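Local coordinates for cellulosomal scaffoldin (Acetivibrio cellulolyticus, PDB 3ZUC), which probably anchors a cellulosome scaffold to crystalline cellulose through this family 3b carbohydrate-binding module, a calcium-containing domain, at residues Ala35-Ala39 and Ser92-Leu98; Leu43-Val49 and Ala83-Ile89; Asp52-Phe57 and Val69-Lys75. All blocks are in the same frame, centred on the assembly; numbering follows the deposited sequence.

Contact 1 (Ala35-Ala39 and Ser92-Leu98); sequences AINLA and SSAAGTL
A two-stranded antiparallel patch at one end of the CBM3 beta-sandwich joins Ala35-Ala39 to Ser92-Leu98. Both segments are extended where they pair, at Ile36-Asn37 and Thr97-Leu98. Ile36 and Leu98 form the hydrogen-bonded pair (CA to CA 5.1 Å): Ile36 N gives to Leu98 O at 3.0 Å and Leu98 N to Ile36 O at 2.8 Å. Asn37 and Thr97 follow as a non-hydrogen-bonded pair, CA to CA 4.7 Å. A 3-10 turn follows the first strand (Leu38-Ala39), another precedes the second (Ser93-Ala95), and Leu38 N donates to Gly96 O at 3.2 Å. Gly96 has phi near 75°, a value glycine adopts easily. Ile36 and Leu98 share a face, over Leu6, while buried Leu38 (chi1 m, chi2 t) lays CD2 4.2 Å from Leu98 CB and its CB 4.3 Å from Ala95 CB. Polar Asn37 suits the exposed face: in an Asx turn its OD1 accepts from Ala39 N at 3.1 Å, and a water lies 3.0 Å from Asn37 OD1 and 3.2 Å from Ser93 O.

Contact 2 (Leu43-Val49 and Ala83-Ile89); sequences LHYYFTV and ADQYLEI. With CA (calcium ion), chain B; EDO (1,2-ethanediol), chain C.
Strand 43-47 runs antiparallel to strand 85-89, at 160° with axes 4.5 Å apart. Leu43 pairs with Ile89 (Leu43 N to Ile89 O 3.0 Å, Ile89 N to Leu43 O 2.9 Å), buried aliphatics with Leu43 CB 4.1 Å from Ile89 CB. On the other face His44 (chi1 m) donates from NE2 to Glu88 OE1 at 2.7 Å and from ND1 to Tyr46 OH at 2.8 Å; its ring stacks face-to-face on Tyr86 (chi1 p), centroids 4.2 Å apart. Tyr45 pairs likewise with Leu87 (Tyr45 N to Leu87 O 3.0 Å, Leu87 N to Tyr45 O 2.9 Å), its hydroxyl reaching Asn12. Tyr46 sets CD1 3.6 Å from Tyr86 CB, completing an aromatic cluster beside an ethanediol. Phe47 N donates to Gln85 O at 3.0 Å; Phe47 O accepts from Asp84 N at 2.9 Å and Gln85 N at 3.0 Å, a classic beta bulge with Gln85 CB over the Phe47 ring. Thr48 binds calcium through O (2.5 Å) and OG1 (2.4 Å), with Asp50, Asn119, Asp122 and Asp123. Val49 N donates to Asp84 OD1 at 2.9 Å. The middle strand of one CBM3 beta-sandwich sheet thus meets its neighbour and leads into the calcium site.

Contact 3 (Asp52-Phe57 and Val69-Lys75); sequences DKAQTF and VTGTFVK
Lys75 NZ donates to Asp52 OD2 at 3.0 Å in an exposed salt bridge, which the long lysine spans although the CA atoms lie 10.0 Å apart. Asp52 OD1 accepts from Gln85 NE2 and, at 2.9 Å, from a water that also takes a weak bond from Lys75 NZ (3.3 Å). Farther along, strands 55-57 and 69-75 run at 155°, axes 6.3 Å apart, and water replaces direct backbone bonds. One water accepts from Phe57 N at 3.0 Å and donates to Gly71 O at 2.8 Å; another donates to Phe57 O and accepts from Gly71 N, both at 2.9 Å. These strands are edges of the two different sheets of the CBM3 beta-sandwich, bridged by those waters and joined directly by side chains. Glycine fits at 71 because a CB would clash with the Phe57 ring, whose CD2 lies 3.5 Å from Gly71 N. Phe73 offers its face to Gln55 CB in a CH-pi contact, 3.6 Å from CB to centroid, and sets CZ 4.1 Å from Phe57 CB.

Contacts 2 and 3 are neighbours, their centres about 9 Å apart, because strands 69-80 and 83-91 lie side by side in one sheet: Glu88 N reaches Thr72 O at 2.8 Å and Tyr86 N reaches Val74 O at 2.9 Å, both probable hydrogen bonds. Contact 2 thus lies within that sheet, whereas contact 3 ties its edge to the facing one. Calcium is bound directly at Thr48 in contact 2 and lies about 9 Å from the Gln55 side chain in contact 3. Contact 1, its centre about 23 Å from that of contact 2 and across the chain's centre, brings together the chain just before strand 42-47 and just after strand 83-91, away from the calcium.

Contact 1 (Ala35-Ala39 and Ser92-Leu98)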
loop_
_atom_site.group_PDB
_atom_site.type_symbol
_atom_site.label_atom_id
_atom_site.label_comp_id
_atom_site.label_asym_id
_atom_site.label_seq_id
_atom_site.Cartn_x
_atom_site.Cartn_y
_atom_site.Cartn_z
ATOM N N ALA A 35 11.066 -18.682 -0.416
ATOM C CA ALA A 35 9.999 -18.004 0.311
ATOM C C ALA A 35 10.431 -16.619 0.782
ATOM O O ALA A 35 11.611 -16.343 1.021
ATOM C CB ALA A 35 9.552 -18.844 1.502
ATOM N N ILE A 36 9.442 -15.744 0.885
ATOM C CA ILE A 36 9.647 -14.395 1.362
ATOM C C ILE A 36 9.000 -14.250 2.732
ATOM O O ILE A 36 7.821 -14.596 2.922
ATOM C CB ILE A 36 9.027 -13.389 0.375
ATOM C CG1 ILE A 36 9.904 -13.309 -0.883
ATOM C CG2 ILE A 36 8.875 -12.021 1.025
ATOM C CD1 ILE A 36 9.290 -12.551 -2.028
ATOM N N ASN A 37 9.752 -13.714 3.683
ATOM C CA ASN A 37 9.229 -13.457 5.025
ATOM C C ASN A 37 8.422 -12.162 5.054
ATOM O O ASN A 37 8.992 -11.069 4.977
ATOM C CB ASN A 37 10.373 -13.394 6.045
ATOM C CG ASN A 37 9.865 -13.339 7.476
ATOM O OD1 ASN A 37 8.685 -13.097 7.715
ATOM N ND2 ASN A 37 10.757 -13.538 8.433
ATOM N N LEU A 38 7.107 -12.269 5.172
ATOM C CA LEU A 38 6.264 -11.093 5.078
ATOM C C LEU A 38 6.490 -10.109 6.209
ATOM O O LEU A 38 6.232 -8.915 6.034
ATOM C CB LEU A 38 4.797 -11.491 5.012
ATOM C CG LEU A 38 4.391 -12.123 3.675
ATOM C CD1 LEU A 38 3.017 -12.764 3.794
ATOM C CD2 LEU A 38 4.384 -11.132 2.548
ATOM N N ALA A 39 6.982 -10.568 7.358
ATOM C CA ALA A 39 7.213 -9.651 8.470
ATOM C C ALA A 39 8.191 -8.546 8.121
ATOM O O ALA A 39 8.173 -7.489 8.744
ATOM C CB ALA A 39 7.706 -10.411 9.698
ATOM N N SER A 92 2.667 -8.552 10.514
ATOM C CA SER A 92 3.205 -9.176 11.703
ATOM C C SER A 92 3.851 -10.525 11.385
ATOM O O SER A 92 3.665 -11.087 10.309
ATOM C CB SER A 92 2.083 -9.408 12.698
ATOM O OG SER A 92 1.278 -10.457 12.204
ATOM N N SER A 93 4.571 -11.079 12.354
ATOM C CA SER A 93 5.181 -12.391 12.181
ATOM C C SER A 93 4.153 -13.508 11.946
ATOM O O SER A 93 4.469 -14.518 11.318
ATOM C CB SER A 93 6.040 -12.727 13.399
ATOM O OG SER A 93 5.233 -12.823 14.554
ATOM N N ALA A 94 2.931 -13.335 12.443
ATOM C CA ALA A 94 1.883 -14.321 12.236
ATOM C C ALA A 94 1.383 -14.366 10.789
ATOM O O ALA A 94 0.758 -15.345 10.378
ATOM C CB ALA A 94 0.727 -14.102 13.202
ATOM N N ALA A 95 1.678 -13.334 9.996
ATOM C CA ALA A 95 1.351 -13.373 8.580
ATOM C C ALA A 95 2.108 -14.485 7.852
ATOM O O ALA A 95 1.694 -14.907 6.778
ATOM C CB ALA A 95 1.646 -12.042 7.928
ATOM N N GLY A 96 3.230 -14.937 8.407
ATOM C CA GLY A 96 3.972 -16.043 7.828
ATOM C C GLY A 96 4.760 -15.675 6.589
ATOM O O GLY A 96 5.209 -14.543 6.426
ATOM N N THR A 97 4.930 -16.667 5.724
ATOM C CA THR A 97 5.738 -16.525 4.527
ATOM C C THR A 97 4.902 -16.580 3.271
ATOM O O THR A 97 3.811 -17.158 3.245
ATOM C CB THR A 97 6.766 -17.653 4.430
ATOM O OG1 THR A 97 6.088 -18.921 4.365
ATOM C CG2 THR A 97 7.679 -17.621 5.624
ATOM N N LEU A 98 5.440 -15.976 2.224
ATOM C CA LEU A 98 4.833 -16.014 0.909
ATOM C C LEU A 98 5.637 -16.993 0.066
ATOM O O LEU A 98 6.820 -16.757 -0.220
ATOM C CB LEU A 98 4.834 -14.621 0.279
ATOM C CG LEU A 98 4.161 -14.500 -1.090
ATOM C CD1 LEU A 98 2.683 -14.831 -1.032
ATOM C CD2 LEU A 98 4.363 -13.098 -1.640
HETATM O O HOH W 1 7.300 -14.565 9.870
#

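Contact 2 (Leu43-Val49 and Ala83-Ile89)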
loop_
_atom_site.group_PDB
_atom_site.type_symbol
_atom_site.label_atom_id
_atom_site.label_comp_id
_atom_site.label_asym_id
_atom_site.label_seq_id
_atom_site.Cartn_x
_atom_site.Cartn_y
_atom_site.Cartn_z
ATOM N N LEU A 43 4.752 -1.677 2.603
ATOM C CA LEU A 43 4.185 -1.071 1.403
ATOM C C LEU A 43 3.903 0.394 1.682
ATOM O O LEU A 43 3.492 0.733 2.790
ATOM C CB LEU A 43 2.854 -1.743 1.014
ATOM C CG LEU A 43 2.872 -3.265 0.944
ATOM C CD1 LEU A 43 1.472 -3.813 0.780
ATOM C CD2 LEU A 43 3.780 -3.743 -0.169
ATOM N N HIS A 44 4.091 1.265 0.687
ATOM C CA HIS A 44 3.707 2.670 0.807
ATOM C C HIS A 44 2.690 3.089 -0.258
ATOM O O HIS A 44 2.810 2.728 -1.434
ATOM C CB HIS A 44 4.893 3.629 0.645
ATOM C CG HIS A 44 5.882 3.590 1.752
ATOM N ND1 HIS A 44 7.035 4.346 1.725
ATOM C CD2 HIS A 44 5.893 2.913 2.916
ATOM C CE1 HIS A 44 7.728 4.122 2.830
ATOM N NE2 HIS A 44 7.055 3.255 3.571
ATOM N N TYR A 45 1.754 3.911 0.192
ATOM C CA TYR A 45 0.789 4.609 -0.662
ATOM C C TYR A 45 0.922 6.107 -0.368
ATOM O O TYR A 45 0.712 6.526 0.776
ATOM C CB TYR A 45 -0.628 4.126 -0.387
ATOM C CG TYR A 45 -1.670 4.718 -1.305
ATOM C CD1 TYR A 45 -2.293 5.924 -1.012
ATOM C CD2 TYR A 45 -2.014 4.080 -2.496
ATOM C CE1 TYR A 45 -3.234 6.476 -1.871
ATOM C CE2 TYR A 45 -2.945 4.622 -3.362
ATOM C CZ TYR A 45 -3.563 5.815 -3.045
ATOM O OH TYR A 45 -4.509 6.294 -3.928
ATOM N N TYR A 46 1.277 6.892 -1.380
ATOM C CA TYR A 46 1.586 8.313 -1.251
ATOM C C TYR A 46 0.419 9.184 -1.702
ATOM O O TYR A 46 -0.209 8.923 -2.736
ATOM C CB TYR A 46 2.803 8.643 -2.128
ATOM C CG TYR A 46 4.065 7.930 -1.723
ATOM C CD1 TYR A 46 4.888 8.466 -0.740
ATOM C CD2 TYR A 46 4.439 6.721 -2.291
ATOM C CE1 TYR A 46 6.042 7.842 -0.330
ATOM C CE2 TYR A 46 5.597 6.082 -1.891
ATOM C CZ TYR A 46 6.402 6.633 -0.909
ATOM O OH TYR A 46 7.563 5.981 -0.541
ATOM N N PHE A 47 0.154 10.243 -0.945
ATOM C CA PHE A 47 -1.005 11.063 -1.215
ATOM C C PHE A 47 -0.830 12.458 -0.622
ATOM O O PHE A 47 0.079 12.706 0.174
ATOM C CB PHE A 47 -2.282 10.373 -0.668
ATOM C CG PHE A 47 -2.306 10.188 0.832
ATOM C CD1 PHE A 47 -1.629 9.138 1.447
ATOM C CD2 PHE A 47 -3.043 11.049 1.646
ATOM C CE1 PHE A 47 -1.672 8.967 2.822
ATOM C CE2 PHE A 47 -3.092 10.875 3.010
ATOM C CZ PHE A 47 -2.411 9.830 3.609
ATOM N N THR A 48 -1.729 13.359 -1.010
ATOM C CA THR A 48 -1.887 14.637 -0.331
ATOM C C THR A 48 -3.141 14.560 0.536
ATOM O O THR A 48 -4.214 14.171 0.056
ATOM C CB THR A 48 -1.958 15.839 -1.267
ATOM O OG1 THR A 48 -3.123 15.719 -2.075
ATOM C CG2 THR A 48 -0.723 15.934 -2.143
ATOM N N VAL A 49 -3.001 14.879 1.815
ATOM C CA VAL A 49 -4.060 14.635 2.779
ATOM C C VAL A 49 -5.286 15.536 2.623
ATOM O O VAL A 49 -6.374 15.133 3.020
ATOM C CB VAL A 49 -3.474 14.683 4.219
ATOM C CG1 VAL A 49 -3.052 16.090 4.624
ATOM C CG2 VAL A 49 -4.403 14.074 5.248
ATOM N N ALA A 83 2.390 14.297 -2.978
ATOM C CA ALA A 83 2.722 13.535 -1.783
ATOM C C ALA A 83 3.132 14.448 -0.634
ATOM O O ALA A 83 4.260 14.950 -0.587
ATOM C CB ALA A 83 3.854 12.546 -2.094
ATOM N N ASP A 84 2.220 14.634 0.320
ATOM C CA ASP A 84 2.571 15.219 1.600
ATOM C C ASP A 84 2.536 14.203 2.738
ATOM O O ASP A 84 3.042 14.514 3.817
ATOM C CB ASP A 84 1.832 16.522 1.919
ATOM C CG ASP A 84 0.337 16.395 1.978
ATOM O OD1 ASP A 84 -0.194 15.339 2.348
ATOM O OD2 ASP A 84 -0.322 17.381 1.566
ATOM N N GLN A 85 2.036 12.990 2.486
ATOM C CA GLN A 85 2.012 11.908 3.462
ATOM C C GLN A 85 2.131 10.588 2.746
ATOM O O GLN A 85 1.900 10.493 1.538
ATOM C CB GLN A 85 0.708 11.893 4.287
ATOM C CG GLN A 85 0.479 13.170 5.060
ATOM C CD GLN A 85 -0.529 13.036 6.171
ATOM O OE1 GLN A 85 -0.900 11.929 6.582
ATOM N NE2 GLN A 85 -0.922 14.168 6.730
ATOM N N TYR A 86 2.444 9.545 3.508
ATOM C CA TYR A 86 2.252 8.192 3.035
ATOM C C TYR A 86 1.659 7.317 4.117
ATOM O O TYR A 86 1.908 7.489 5.308
ATOM C CB TYR A 86 3.537 7.574 2.468
ATOM C CG TYR A 86 4.737 7.487 3.386
ATOM C CD1 TYR A 86 5.637 8.530 3.452
ATOM C CD2 TYR A 86 5.022 6.346 4.123
ATOM C CE1 TYR A 86 6.809 8.439 4.216
ATOM C CE2 TYR A 86 6.178 6.256 4.904
ATOM C CZ TYR A 86 7.067 7.305 4.941
ATOM O OH TYR A 86 8.236 7.211 5.688
ATOM N N LEU A 87 0.865 6.358 3.660
ATOM C CA LEU A 87 0.476 5.182 4.423
ATOM C C LEU A 87 1.592 4.163 4.309
ATOM O O LEU A 87 2.044 3.875 3.200
ATOM C CB LEU A 87 -0.798 4.605 3.809
ATOM C CG LEU A 87 -1.191 3.193 4.247
ATOM C CD1 LEU A 87 -1.594 3.119 5.695
ATOM C CD2 LEU A 87 -2.272 2.644 3.335
ATOM N N GLU A 88 2.008 3.597 5.433
ATOM C CA GLU A 88 2.939 2.483 5.463
ATOM C C GLU A 88 2.221 1.267 6.043
ATOM O O GLU A 88 1.751 1.304 7.186
ATOM C CB GLU A 88 4.180 2.806 6.306
ATOM C CG GLU A 88 5.170 1.660 6.362
ATOM C CD GLU A 88 6.502 2.102 6.929
ATOM O OE1 GLU A 88 7.311 2.717 6.208
ATOM O OE2 GLU A 88 6.738 1.857 8.124
ATOM N N ILE A 89 2.117 0.214 5.238
ATOM C CA ILE A 89 1.514 -1.046 5.636
ATOM C C ILE A 89 2.618 -2.012 6.035
ATOM O O ILE A 89 3.630 -2.129 5.339
ATOM C CB ILE A 89 0.676 -1.631 4.488
ATOM C CG1 ILE A 89 -0.487 -0.708 4.139
ATOM C CG2 ILE A 89 0.181 -3.024 4.825
ATOM C CD1 ILE A 89 -1.204 -1.076 2.866
HETATM CA CA CA B . -5.155 14.474 -2.225
HETATM C C1 EDO C . 10.340 7.297 2.298
HETATM O O1 EDO C . 10.198 5.895 2.093
HETATM C C2 EDO C . 9.270 8.046 1.529
HETATM O O2 EDO C . 9.366 7.751 0.131
HETATM O O HOH W 2 -6.240 12.584 -1.065
#

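Contact 3 (Asp52-Phe57 and Val69-Lys75)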
loop_
_atom_site.group_PDB
_atom_site.type_symbol
_atom_site.label_atom_id
_atom_site.label_comp_id
_atom_site.label_asym_id
_atom_site.label_seq_id
_atom_site.Cartn_x
_atom_site.Cartn_y
_atom_site.Cartn_z
ATOM N N ASP A 52 -5.138 17.863 7.173
ATOM C CA ASP A 52 -4.537 16.848 8.034
ATOM C C ASP A 52 -5.470 16.584 9.220
ATOM O O ASP A 52 -5.974 17.496 9.859
ATOM C CB ASP A 52 -3.173 17.318 8.528
ATOM C CG ASP A 52 -2.345 16.238 9.218
ATOM O OD1 ASP A 52 -2.591 15.047 8.997
ATOM O OD2 ASP A 52 -1.405 16.616 9.981
ATOM N N LYS A 53 -5.698 15.303 9.484
ATOM C CA LYS A 53 -6.467 14.827 10.621
ATOM C C LYS A 53 -5.855 13.487 11.012
ATOM O O LYS A 53 -5.164 12.848 10.210
ATOM C CB LYS A 53 -7.942 14.593 10.256
ATOM C CG LYS A 53 -8.664 15.828 9.738
ATOM C CD LYS A 53 -8.895 16.867 10.839
ATOM C CE LYS A 53 -9.359 18.210 10.320
ATOM N NZ LYS A 53 -10.609 18.112 9.510
ATOM N N ALA A 54 -6.094 13.050 12.241
ATOM C CA ALA A 54 -5.805 11.671 12.613
ATOM C C ALA A 54 -6.416 10.766 11.541
ATOM O O ALA A 54 -7.545 11.024 11.117
ATOM C CB ALA A 54 -6.420 11.358 13.974
ATOM N N GLN A 55 -5.674 9.742 11.104
ATOM C CA GLN A 55 -6.166 8.773 10.145
ATOM C C GLN A 55 -6.010 7.368 10.699
ATOM O O GLN A 55 -5.128 7.101 11.511
ATOM C CB GLN A 55 -5.397 8.906 8.826
ATOM C CG GLN A 55 -5.745 10.218 8.119
ATOM C CD GLN A 55 -4.723 10.562 7.064
ATOM O OE1 GLN A 55 -3.571 10.949 7.414
ATOM N NE2 GLN A 55 -5.058 10.427 5.827
ATOM N N THR A 56 -6.875 6.487 10.221
ATOM C CA THR A 56 -6.862 5.075 10.576
ATOM C C THR A 56 -6.889 4.251 9.301
ATOM O O THR A 56 -7.657 4.551 8.388
ATOM C CB THR A 56 -8.073 4.716 11.441
ATOM O OG1 THR A 56 -8.088 5.534 12.601
ATOM C CG2 THR A 56 -8.018 3.257 11.873
ATOM N N PHE A 57 -6.053 3.215 9.273
ATOM C CA PHE A 57 -6.082 2.180 8.250
ATOM C C PHE A 57 -6.720 0.916 8.816
ATOM O O PHE A 57 -6.392 0.489 9.922
ATOM C CB PHE A 57 -4.645 1.868 7.809
ATOM C CG PHE A 57 -4.537 0.703 6.847
ATOM C CD1 PHE A 57 -4.807 0.865 5.510
ATOM C CD2 PHE A 57 -4.192 -0.557 7.290
ATOM C CE1 PHE A 57 -4.696 -0.194 4.626
ATOM C CE2 PHE A 57 -4.085 -1.628 6.394
ATOM C CZ PHE A 57 -4.347 -1.441 5.076
ATOM N N VAL A 69 -2.174 -7.343 9.353
ATOM C CA VAL A 69 -1.816 -6.280 8.423
ATOM C C VAL A 69 -2.245 -4.961 9.031
ATOM O O VAL A 69 -3.431 -4.771 9.304
ATOM C CB VAL A 69 -2.539 -6.486 7.086
ATOM C CG1 VAL A 69 -2.154 -5.393 6.105
ATOM C CG2 VAL A 69 -2.273 -7.875 6.512
ATOM N N THR A 70 -1.288 -4.080 9.288
ATOM C CA THR A 70 -1.579 -2.809 9.949
ATOM C C THR A 70 -0.962 -1.649 9.180
ATOM O O THR A 70 -0.069 -1.836 8.344
ATOM C CB THR A 70 -1.103 -2.811 11.402
ATOM O OG1 THR A 70 0.292 -3.087 11.428
ATOM C CG2 THR A 70 -1.861 -3.850 12.220
ATOM N N GLY A 71 -1.450 -0.447 9.462
ATOM C CA GLY A 71 -1.019 0.733 8.753
ATOM C C GLY A 71 -0.767 1.882 9.692
ATOM O O GLY A 71 -1.471 2.065 10.694
ATOM N N THR A 72 0.214 2.701 9.322
ATOM C CA THR A 72 0.506 3.952 9.992
ATOM C C THR A 72 0.713 5.034 8.939
ATOM O O THR A 72 0.880 4.737 7.756
ATOM C CB THR A 72 1.740 3.844 10.887
ATOM O OG1 THR A 72 2.829 3.411 10.086
ATOM C CG2 THR A 72 1.528 2.903 12.054
ATOM N N PHE A 73 0.668 6.283 9.381
ATOM C CA PHE A 73 0.770 7.440 8.486
ATOM C C PHE A 73 1.983 8.263 8.861
ATOM O O PHE A 73 2.212 8.547 10.042
ATOM C CB PHE A 73 -0.509 8.277 8.564
ATOM C CG PHE A 73 -1.695 7.489 8.107
ATOM C CD1 PHE A 73 -2.392 6.679 8.992
ATOM C CD2 PHE A 73 -2.059 7.476 6.773
ATOM C CE1 PHE A 73 -3.433 5.878 8.549
ATOM C CE2 PHE A 73 -3.103 6.678 6.338
ATOM C CZ PHE A 73 -3.774 5.878 7.229
ATOM N N VAL A 74 2.728 8.672 7.839
ATOM C CA VAL A 74 3.975 9.399 8.006
ATOM C C VAL A 74 3.933 10.623 7.101
ATOM O O VAL A 74 3.417 10.551 5.992
ATOM C CB VAL A 74 5.186 8.496 7.627
ATOM C CG1 VAL A 74 6.499 9.225 7.909
ATOM C CG2 VAL A 74 5.117 7.182 8.371
ATOM N N LYS A 75 4.481 11.747 7.557
ATOM C CA LYS A 75 4.582 12.925 6.706
ATOM C C LYS A 75 5.772 12.811 5.770
ATOM O O LYS A 75 6.862 12.384 6.165
ATOM C CB LYS A 75 4.742 14.202 7.534
ATOM C CG LYS A 75 3.742 14.415 8.605
ATOM C CD LYS A 75 2.429 14.585 8.024
ATOM C CE LYS A 75 1.522 15.505 8.862
ATOM N NZ LYS A 75 0.953 14.748 9.970
HETATM O O HOH W 3 -1.851 13.819 11.540
HETATM O O HOH W 4 -4.057 2.919 11.433
HETATM O O HOH W 5 -3.931 -0.556 10.953
#